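Local coordinates for protein terminal oxygenase component of carbazole 1,9a-dioxygenase (Sphingomonas, PDB 3GKQ) that is the terminal oxygenase of carbazole 1,9a-dioxygenase, in which a Rieske [2Fe-2S] cluster probably passes electrons to a mononuclear iron(II) site for dioxygenation of carbazole, at residues W98-L107 against Q118-T126; L148-F156 against V265-V273. All coordinates share one frame; numbering follows the deposited sequence.

Contact 1. Residues W98-L107 against Q118-T126; sequences WTYRWDNGKL and QIGRHALKT. With FES (Fe2/s2 (inorganic) cluster), chain H.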
loop_
_atom_site.group_PDB
_atom_site.type_symbol
_atom_site.label_atom_id
_atom_site.label_comp_id
_atom_site.label_asym_id
_atom_site.label_seq_id
_atom_site.Cartn_x
_atom_site.Cartn_y
_atom_site.Cartn_z
ATOM N N TRP A 98 25.715 22.088 3.226
ATOM C CA TRP A 98 25.806 22.840 1.974
ATOM C C TRP A 98 24.824 23.985 2.193
ATOM O O TRP A 98 23.688 23.765 2.619
ATOM C CB TRP A 98 25.400 21.981 0.775
ATOM C CG TRP A 98 26.503 21.060 0.299
ATOM C CD1 TRP A 98 27.438 20.419 1.074
ATOM C CD2 TRP A 98 26.727 20.616 -1.044
ATOM N NE1 TRP A 98 28.223 19.602 0.292
ATOM C CE2 TRP A 98 27.806 19.703 -1.009
ATOM C CE3 TRP A 98 26.113 20.898 -2.274
ATOM C CZ2 TRP A 98 28.286 19.070 -2.160
ATOM C CZ3 TRP A 98 26.592 20.265 -3.416
ATOM C CH2 TRP A 98 27.667 19.363 -3.352
ATOM N N THR A 99 25.269 25.206 1.916
ATOM C CA THR A 99 24.459 26.396 2.165
ATOM C C THR A 99 24.032 27.148 0.912
ATOM O O THR A 99 24.863 27.522 0.087
ATOM C CB THR A 99 25.233 27.335 3.118
ATOM O OG1 THR A 99 25.554 26.611 4.314
ATOM C CG2 THR A 99 24.410 28.564 3.478
ATOM N N TYR A 100 22.724 27.372 0.793
ATOM C CA TYR A 100 22.143 28.042 -0.368
ATOM C C TYR A 100 21.381 29.318 -0.022
ATOM O O TYR A 100 20.766 29.412 1.037
ATOM C CB TYR A 100 21.158 27.105 -1.086
ATOM C CG TYR A 100 21.613 25.666 -1.258
ATOM C CD1 TYR A 100 21.476 24.739 -0.225
ATOM C CD2 TYR A 100 22.143 25.228 -2.470
ATOM C CE1 TYR A 100 21.854 23.400 -0.404
ATOM C CE2 TYR A 100 22.522 23.900 -2.657
ATOM C CZ TYR A 100 22.374 22.992 -1.626
ATOM O OH TYR A 100 22.741 21.680 -1.827
ATOM N N ARG A 101 21.401 30.285 -0.935
ATOM C CA ARG A 101 20.665 31.531 -0.737
ATOM C C ARG A 101 19.224 31.330 -1.196
ATOM O O ARG A 101 18.976 30.685 -2.224
ATOM C CB ARG A 101 21.280 32.671 -1.557
ATOM C CG ARG A 101 22.599 33.235 -1.021
ATOM C CD ARG A 101 23.044 34.419 -1.875
ATOM N NE ARG A 101 22.062 35.503 -1.872
ATOM C CZ ARG A 101 21.998 36.465 -0.952
ATOM N NH1 ARG A 101 22.865 36.495 0.051
ATOM N NH2 ARG A 101 21.059 37.398 -1.031
ATOM N N TRP A 102 18.280 31.894 -0.446
ATOM C CA TRP A 102 16.870 31.782 -0.788
ATOM C C TRP A 102 16.514 32.509 -2.079
ATOM O O TRP A 102 15.718 32.007 -2.878
ATOM C CB TRP A 102 15.987 32.342 0.331
ATOM C CG TRP A 102 15.960 31.523 1.578
ATOM C CD1 TRP A 102 16.646 31.762 2.735
ATOM C CD2 TRP A 102 15.193 30.333 1.805
ATOM N NE1 TRP A 102 16.352 30.796 3.671
ATOM C CE2 TRP A 102 15.463 29.904 3.126
ATOM C CE3 TRP A 102 14.303 29.583 1.018
ATOM C CZ2 TRP A 102 14.876 28.762 3.679
ATOM C CZ3 TRP A 102 13.717 28.441 1.572
ATOM C CH2 TRP A 102 14.008 28.045 2.888
ATOM N N ASP A 103 17.098 33.687 -2.293
ATOM C CA ASP A 103 16.762 34.461 -3.480
ATOM C C ASP A 103 17.212 33.900 -4.823
ATOM O O ASP A 103 16.526 34.097 -5.824
ATOM C CB ASP A 103 17.223 35.926 -3.332
ATOM C CG ASP A 103 18.726 36.073 -3.154
ATOM O OD1 ASP A 103 19.460 35.064 -3.180
ATOM O OD2 ASP A 103 19.175 37.228 -2.990
ATOM N N ASN A 104 18.336 33.193 -4.863
ATOM C CA ASN A 104 18.801 32.641 -6.132
ATOM C C ASN A 104 19.222 31.172 -6.075
ATOM O O ASN A 104 19.727 30.636 -7.058
ATOM C CB ASN A 104 19.961 33.482 -6.690
ATOM C CG ASN A 104 21.154 33.538 -5.750
ATOM O OD1 ASN A 104 21.317 32.685 -4.875
ATOM N ND2 ASN A 104 22.005 34.543 -5.937
ATOM N N GLY A 105 19.013 30.532 -4.928
ATOM C CA GLY A 105 19.369 29.129 -4.775
ATOM C C GLY A 105 20.845 28.774 -4.894
ATOM O O GLY A 105 21.209 27.599 -4.812
ATOM N N LYS A 106 21.703 29.775 -5.061
ATOM C CA LYS A 106 23.138 29.525 -5.216
ATOM C C LYS A 106 23.850 28.894 -4.016
ATOM O O LYS A 106 23.622 29.278 -2.866
ATOM C CB LYS A 106 23.857 30.823 -5.589
ATOM C CG LYS A 106 25.372 30.672 -5.689
ATOM C CD LYS A 106 26.057 32.013 -5.942
ATOM C CE LYS A 106 27.578 31.870 -5.942
ATOM N NZ LYS A 106 28.057 31.002 -7.054
ATOM N N LEU A 107 24.710 27.918 -4.302
ATOM C CA LEU A 107 25.496 27.247 -3.273
ATOM C C LEU A 107 26.636 28.222 -2.984
ATOM O O LEU A 107 27.640 28.241 -3.696
ATOM C CB LEU A 107 26.063 25.933 -3.809
ATOM C CG LEU A 107 26.967 25.125 -2.876
ATOM C CD1 LEU A 107 26.192 24.699 -1.638
ATOM C CD2 LEU A 107 27.503 23.905 -3.615
ATOM N N GLN A 118 33.392 22.698 -5.015
ATOM C CA GLN A 118 31.987 22.712 -5.423
ATOM C C GLN A 118 31.303 24.032 -5.092
ATOM O O GLN A 118 30.294 24.388 -5.699
ATOM C CB GLN A 118 31.217 21.571 -4.749
ATOM C CG GLN A 118 31.717 20.169 -5.091
ATOM C CD GLN A 118 31.844 19.948 -6.583
ATOM O OE1 GLN A 118 30.994 20.376 -7.357
ATOM N NE2 GLN A 118 32.909 19.267 -6.994
ATOM N N ILE A 119 31.852 24.757 -4.124
ATOM C CA ILE A 119 31.277 26.032 -3.716
ATOM C C ILE A 119 31.193 27.005 -4.893
ATOM O O ILE A 119 32.149 27.167 -5.652
ATOM C CB ILE A 119 32.105 26.666 -2.570
ATOM C CG1 ILE A 119 32.096 25.738 -1.351
ATOM C CG2 ILE A 119 31.532 28.032 -2.200
ATOM C CD1 ILE A 119 32.993 26.200 -0.210
ATOM N N GLY A 120 30.032 27.634 -5.047
ATOM C CA GLY A 120 29.839 28.585 -6.125
ATOM C C GLY A 120 29.641 27.986 -7.508
ATOM O O GLY A 120 29.473 28.726 -8.477
ATOM N N ARG A 121 29.654 26.661 -7.619
ATOM C CA ARG A 121 29.483 26.023 -8.925
ATOM C C ARG A 121 28.103 25.416 -9.147
ATOM O O ARG A 121 27.854 24.794 -10.180
ATOM C CB ARG A 121 30.537 24.927 -9.127
ATOM C CG ARG A 121 31.963 25.440 -9.261
ATOM C CD ARG A 121 32.910 24.332 -9.719
ATOM N NE ARG A 121 34.278 24.827 -9.867
ATOM C CZ ARG A 121 35.320 24.076 -10.216
ATOM N NH1 ARG A 121 35.164 22.779 -10.460
ATOM N NH2 ARG A 121 36.528 24.621 -10.306
ATOM N N HIS A 122 27.202 25.595 -8.189
ATOM C CA HIS A 122 25.872 25.015 -8.320
ATOM C C HIS A 122 24.803 25.923 -7.745
ATOM O O HIS A 122 25.092 26.855 -6.993
ATOM C CB HIS A 122 25.816 23.675 -7.583
ATOM C CG HIS A 122 26.919 22.732 -7.947
ATOM N ND1 HIS A 122 26.898 21.962 -9.090
ATOM C CD2 HIS A 122 28.079 22.432 -7.313
ATOM C CE1 HIS A 122 27.994 21.227 -9.145
ATOM N NE2 HIS A 122 28.729 21.493 -8.077
ATOM N N ALA A 123 23.556 25.628 -8.094
ATOM C CA ALA A 123 22.429 26.392 -7.600
ATOM C C ALA A 123 21.170 25.542 -7.641
ATOM O O ALA A 123 20.928 24.805 -8.601
ATOM C CB ALA A 123 22.233 27.656 -8.439
ATOM N N LEU A 124 20.389 25.638 -6.574
ATOM C CA LEU A 124 19.123 24.932 -6.461
ATOM C C LEU A 124 18.203 25.627 -7.449
ATOM O O LEU A 124 18.412 26.797 -7.771
ATOM C CB LEU A 124 18.554 25.120 -5.056
ATOM C CG LEU A 124 18.536 24.027 -3.988
ATOM C CD1 LEU A 124 19.619 22.999 -4.198
ATOM C CD2 LEU A 124 18.658 24.712 -2.633
ATOM N N LYS A 125 17.193 24.922 -7.944
ATOM C CA LYS A 125 16.256 25.565 -8.852
ATOM C C LYS A 125 15.385 26.493 -8.017
ATOM O O LYS A 125 15.016 26.158 -6.887
ATOM C CB LYS A 125 15.352 24.543 -9.545
ATOM C CG LYS A 125 14.198 25.215 -10.277
ATOM C CD LYS A 125 13.202 24.234 -10.845
ATOM C CE LYS A 125 11.902 24.956 -11.187
ATOM N NZ LYS A 125 12.115 26.163 -12.040
ATOM N N THR A 126 15.066 27.661 -8.564
ATOM C CA THR A 126 14.212 28.612 -7.868
ATOM C C THR A 126 12.914 28.731 -8.663
ATOM O O THR A 126 12.896 28.488 -9.862
ATOM C CB THR A 126 14.862 30.007 -7.767
ATOM O OG1 THR A 126 15.040 30.553 -9.080
ATOM C CG2 THR A 126 16.219 29.914 -7.074
HETATM FE FE1 FES H . 22.812 18.096 1.921
HETATM FE FE2 FES H . 25.151 16.627 2.072
HETATM S S1 FES H . 24.952 18.801 2.456
HETATM S S2 FES H . 22.999 15.900 1.616
#
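Tyr-100 and Leu-124 meet at about a right angle beside the cluster of the Rieske domain, where strand 98-101 and the turn after it are covered by the loop 118-126. The leucine lays CD2 over one face of the phenol ring, 3.6 Å from the centroid and 19° off the normal, while its CD1 reaches CE2 on the same ring. Against the opposite face rests Leu-107 CD1, so the ring is held between two leucines. Its hydroxyl is hydrogen-bonded to the backbone N of Leu-73, next to the cluster ligand Cys-72.

Leu-107 and His-122 lie side by side and point the same way, with Leu-107 CD2 at the imidazole edge. The ring's NE2 donates an almost straight bond of 2.6 Å to Gln-118 OE1, in the plane of both groups, which fixes its rotation.

Three backbone bonds close the seam: Leu-124 N to Gly-105 O, Leu-107 N to His-122 O, and Gly-120 N to Leu-107 O. The last reaches into the type II turn 118-121. Gly-105 has a positive phi, and its CA lies 4.1 Å from Leu-124 CB.

Trp-98 stacks on His-74, and its ring pairs edge-to-face with Phe-357 of a neighbouring subunit. With CG anti to the carbonyl carbon (chi1 -80°), the indole sets its CD1 3.3 Å from S1 of the cluster.

Contact 2. Residues L148-F156 against V265-V273; sequences LAEDVPPGF and VWLPGVLKV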
loop_
_atom_site.group_PDB
_atom_site.type_symbol
_atom_site.label_atom_id
_atom_site.label_comp_id
_atom_site.label_asym_id
_atom_site.label_seq_id
_atom_site.Cartn_x
_atom_site.Cartn_y
_atom_site.Cartn_z
ATOM N N LEU A 148 0.622 37.105 -14.331
ATOM C CA LEU A 148 -0.199 36.277 -13.457
ATOM C C LEU A 148 -1.666 36.384 -13.860
ATOM O O LEU A 148 -2.431 35.424 -13.723
ATOM C CB LEU A 148 -0.051 36.726 -12.000
ATOM C CG LEU A 148 -0.981 36.021 -11.006
ATOM C CD1 LEU A 148 -0.631 34.533 -10.941
ATOM C CD2 LEU A 148 -0.851 36.656 -9.626
ATOM N N ALA A 149 -2.046 37.560 -14.351
ATOM C CA ALA A 149 -3.416 37.831 -14.768
ATOM C C ALA A 149 -3.921 36.860 -15.830
ATOM O O ALA A 149 -5.128 36.643 -15.954
ATOM C CB ALA A 149 -3.530 39.269 -15.272
ATOM N N GLU A 150 -3.006 36.280 -16.598
ATOM C CA GLU A 150 -3.389 35.331 -17.636
ATOM C C GLU A 150 -3.777 33.966 -17.069
ATOM O O GLU A 150 -4.419 33.174 -17.756
ATOM C CB GLU A 150 -2.250 35.134 -18.641
ATOM C CG GLU A 150 -2.110 36.240 -19.677
ATOM C CD GLU A 150 -1.145 35.870 -20.789
ATOM O OE1 GLU A 150 -1.338 34.806 -21.415
ATOM O OE2 GLU A 150 -0.198 36.640 -21.046
ATOM N N ASP A 151 -3.390 33.696 -15.823
ATOM C CA ASP A 151 -3.689 32.411 -15.189
ATOM C C ASP A 151 -4.717 32.430 -14.062
ATOM O O ASP A 151 -4.804 31.473 -13.292
ATOM C CB ASP A 151 -2.401 31.756 -14.668
ATOM C CG ASP A 151 -1.552 31.160 -15.778
ATOM O OD1 ASP A 151 -2.111 30.814 -16.838
ATOM O OD2 ASP A 151 -0.327 31.022 -15.584
ATOM N N VAL A 152 -5.483 33.513 -13.948
ATOM C CA VAL A 152 -6.519 33.604 -12.922
ATOM C C VAL A 152 -7.794 34.119 -13.593
ATOM O O VAL A 152 -7.731 34.753 -14.644
ATOM C CB VAL A 152 -6.110 34.548 -11.762
ATOM C CG1 VAL A 152 -4.795 34.075 -11.154
ATOM C CG2 VAL A 152 -5.989 35.985 -12.259
ATOM N N PRO A 153 -8.967 33.846 -13.001
ATOM C CA PRO A 153 -10.219 34.311 -13.609
ATOM C C PRO A 153 -10.299 35.832 -13.764
ATOM O O PRO A 153 -9.649 36.578 -13.032
ATOM C CB PRO A 153 -11.288 33.788 -12.651
ATOM C CG PRO A 153 -10.636 32.589 -12.014
ATOM C CD PRO A 153 -9.236 33.088 -11.769
ATOM N N PRO A 154 -11.091 36.304 -14.736
ATOM C CA PRO A 154 -11.244 37.743 -14.960
ATOM C C PRO A 154 -11.740 38.421 -13.685
ATOM O O PRO A 154 -12.660 37.924 -13.029
ATOM C CB PRO A 154 -12.282 37.809 -16.076
ATOM C CG PRO A 154 -11.987 36.573 -16.873
ATOM C CD PRO A 154 -11.788 35.535 -15.783
ATOM N N GLY A 155 -11.109 39.535 -13.326
ATOM C CA GLY A 155 -11.519 40.281 -12.148
ATOM C C GLY A 155 -10.968 39.834 -10.807
ATOM O O GLY A 155 -11.179 40.509 -9.796
ATOM N N PHE A 156 -10.264 38.707 -10.772
ATOM C CA PHE A 156 -9.721 38.237 -9.504
ATOM C C PHE A 156 -8.701 39.212 -8.923
ATOM O O PHE A 156 -8.596 39.358 -7.706
ATOM C CB PHE A 156 -9.059 36.868 -9.661
ATOM C CG PHE A 156 -8.534 36.311 -8.371
ATOM C CD1 PHE A 156 -9.412 35.878 -7.381
ATOM C CD2 PHE A 156 -7.165 36.257 -8.126
ATOM C CE1 PHE A 156 -8.935 35.403 -6.168
ATOM C CE2 PHE A 156 -6.680 35.784 -6.914
ATOM C CZ PHE A 156 -7.565 35.356 -5.932
ATOM N N VAL A 265 -14.659 28.521 -16.365
ATOM C CA VAL A 265 -13.442 27.830 -15.957
ATOM C C VAL A 265 -12.298 28.363 -16.807
ATOM O O VAL A 265 -12.471 28.619 -17.998
ATOM C CB VAL A 265 -13.573 26.290 -16.127
ATOM C CG1 VAL A 265 -13.766 25.929 -17.602
ATOM C CG2 VAL A 265 -12.341 25.597 -15.558
ATOM N N TRP A 266 -11.128 28.530 -16.197
ATOM C CA TRP A 266 -9.975 29.082 -16.905
ATOM C C TRP A 266 -8.683 28.297 -16.697
ATOM O O TRP A 266 -8.477 27.697 -15.641
ATOM C CB TRP A 266 -9.742 30.525 -16.444
ATOM C CG TRP A 266 -10.998 31.326 -16.402
ATOM C CD1 TRP A 266 -11.971 31.282 -15.441
ATOM C CD2 TRP A 266 -11.479 32.208 -17.420
ATOM N NE1 TRP A 266 -13.031 32.076 -15.805
ATOM C CE2 TRP A 266 -12.756 32.656 -17.015
ATOM C CE3 TRP A 266 -10.956 32.660 -18.639
ATOM C CZ2 TRP A 266 -13.522 33.536 -17.789
ATOM C CZ3 TRP A 266 -11.720 33.535 -19.413
ATOM C CH2 TRP A 266 -12.990 33.961 -18.981
ATOM N N LEU A 267 -7.819 28.303 -17.710
ATOM C CA LEU A 267 -6.530 27.632 -17.598
ATOM C C LEU A 267 -5.783 28.384 -16.498
ATOM O O LEU A 267 -5.945 29.599 -16.359
ATOM C CB LEU A 267 -5.755 27.728 -18.917
ATOM C CG LEU A 267 -6.022 26.625 -19.947
ATOM C CD1 LEU A 267 -5.342 26.967 -21.264
ATOM C CD2 LEU A 267 -5.506 25.290 -19.415
ATOM N N PRO A 268 -4.943 27.687 -15.714
ATOM C CA PRO A 268 -4.605 26.259 -15.771
ATOM C C PRO A 268 -5.652 25.306 -15.182
ATOM O O PRO A 268 -5.451 24.091 -15.170
ATOM C CB PRO A 268 -3.289 26.202 -15.007
ATOM C CG PRO A 268 -3.523 27.203 -13.909
ATOM C CD PRO A 268 -4.175 28.365 -14.650
ATOM N N GLY A 269 -6.757 25.859 -14.693
ATOM C CA GLY A 269 -7.810 25.038 -14.117
ATOM C C GLY A 269 -8.404 25.698 -12.886
ATOM O O GLY A 269 -8.300 25.175 -11.774
ATOM N N VAL A 270 -9.022 26.859 -13.083
ATOM C CA VAL A 270 -9.615 27.605 -11.978
ATOM C C VAL A 270 -11.044 28.027 -12.306
ATOM O O VAL A 270 -11.326 28.532 -13.395
ATOM C CB VAL A 270 -8.750 28.843 -11.632
ATOM C CG1 VAL A 270 -8.466 29.637 -12.883
ATOM C CG2 VAL A 270 -9.449 29.704 -10.599
ATOM N N LEU A 271 -11.940 27.807 -11.351
ATOM C CA LEU A 271 -13.351 28.121 -11.523
ATOM C C LEU A 271 -13.763 29.477 -10.960
ATOM O O LEU A 271 -13.178 29.970 -9.991
ATOM C CB LEU A 271 -14.196 27.040 -10.853
ATOM C CG LEU A 271 -15.717 27.084 -11.030
ATOM C CD1 LEU A 271 -16.089 26.523 -12.394
ATOM C CD2 LEU A 271 -16.379 26.259 -9.932
ATOM N N LYS A 272 -14.771 30.073 -11.590
ATOM C CA LYS A 272 -15.327 31.346 -11.147
ATOM C C LYS A 272 -16.847 31.237 -11.184
ATOM O O LYS A 272 -17.436 31.050 -12.252
ATOM C CB LYS A 272 -14.884 32.504 -12.046
ATOM C CG LYS A 272 -15.499 33.847 -11.622
ATOM C CD LYS A 272 -15.080 34.989 -12.531
ATOM C CE LYS A 272 -15.781 36.289 -12.144
ATOM N NZ LYS A 272 -15.406 37.407 -13.059
ATOM N N VAL A 273 -17.472 31.329 -10.014
ATOM C CA VAL A 273 -18.928 31.257 -9.907
ATOM C C VAL A 273 -19.393 32.638 -9.452
ATOM O O VAL A 273 -19.049 33.096 -8.358
ATOM C CB VAL A 273 -19.355 30.192 -8.887
ATOM C CG1 VAL A 273 -20.865 30.064 -8.866
ATOM C CG2 VAL A 273 -18.717 28.850 -9.245
HETATM O O HOH W 1 -5.927 31.262 -18.584
#
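Pro-153 and Pro-154 sit over one face of the Trp-266 indole and have the largest areas buried by the contact. Pro-154 lies above the six-membered ring, its CD 3.5 Å from the centroid and 22° off the normal, with CG farther out over CZ2 and CH2. Pro-153 takes the five-membered ring, placing its CA over the face at 4.1 Å from that centroid. One CH-pi contact thus falls on each ring of the indole, from the same face. Phe-229 meets the indole edge-to-face, and Ser-264 OG is hydrogen-bonded to its NE1.

Beyond the tryptophan, Pro-153 and Val-270 reach toward each other, ring CG against methyl CG2. The two carbons are 3.4 Å apart, a tight approach. The valine's CG2 is anti to the backbone N and its CG1 lies between the backbone N and the carbonyl carbon (chi1 51°), which turns both methyls onto CG and CD of Pro-153.

Lys-272 supplies the direct polar link. Its chain is extended throughout, passing Pro-153 CB on the way, and NZ gives a 2.8 Å hydrogen bond to Pro-154 O, approaching 34° out of the carbonyl plane. That carbonyl belongs to the type II turn 153-156.

At the other end Asp-151 O packs on Pro-268 CD, beyond a cis peptide, while a water lies within hydrogen-bonding distance of both Glu-150 O and Leu-267 O. Gly-269 and Val-270 both face Trp-266, forming a classic beta bulge where strands 262-266 and 270-274 join in the antiparallel sheet of the ring-hydroxylase catalytic domain.

The two contacts share no secondary-structure element: contact 1 belongs to the Rieske domain, contact 2 to the ring-hydroxylase catalytic domain, their centres about 33 Å apart and their nearest atoms about 14 Å. Contact 1, partly buried and far from the centre of the chain, depends largely on backbone hydrogen bonds between segments close in sequence, and another subunit packs against its edge. Contact 2 is buried near the centre of the chain, joins segments more than a hundred residues apart, and relies on proline-aromatic packing, with a single direct hydrogen bond across it. Each lies near a metal centre: 98-107 touches the [2Fe-2S] cluster itself, whereas in 265-273 the side chain of Leu-271 is about 7 Å from the iron(II) ion.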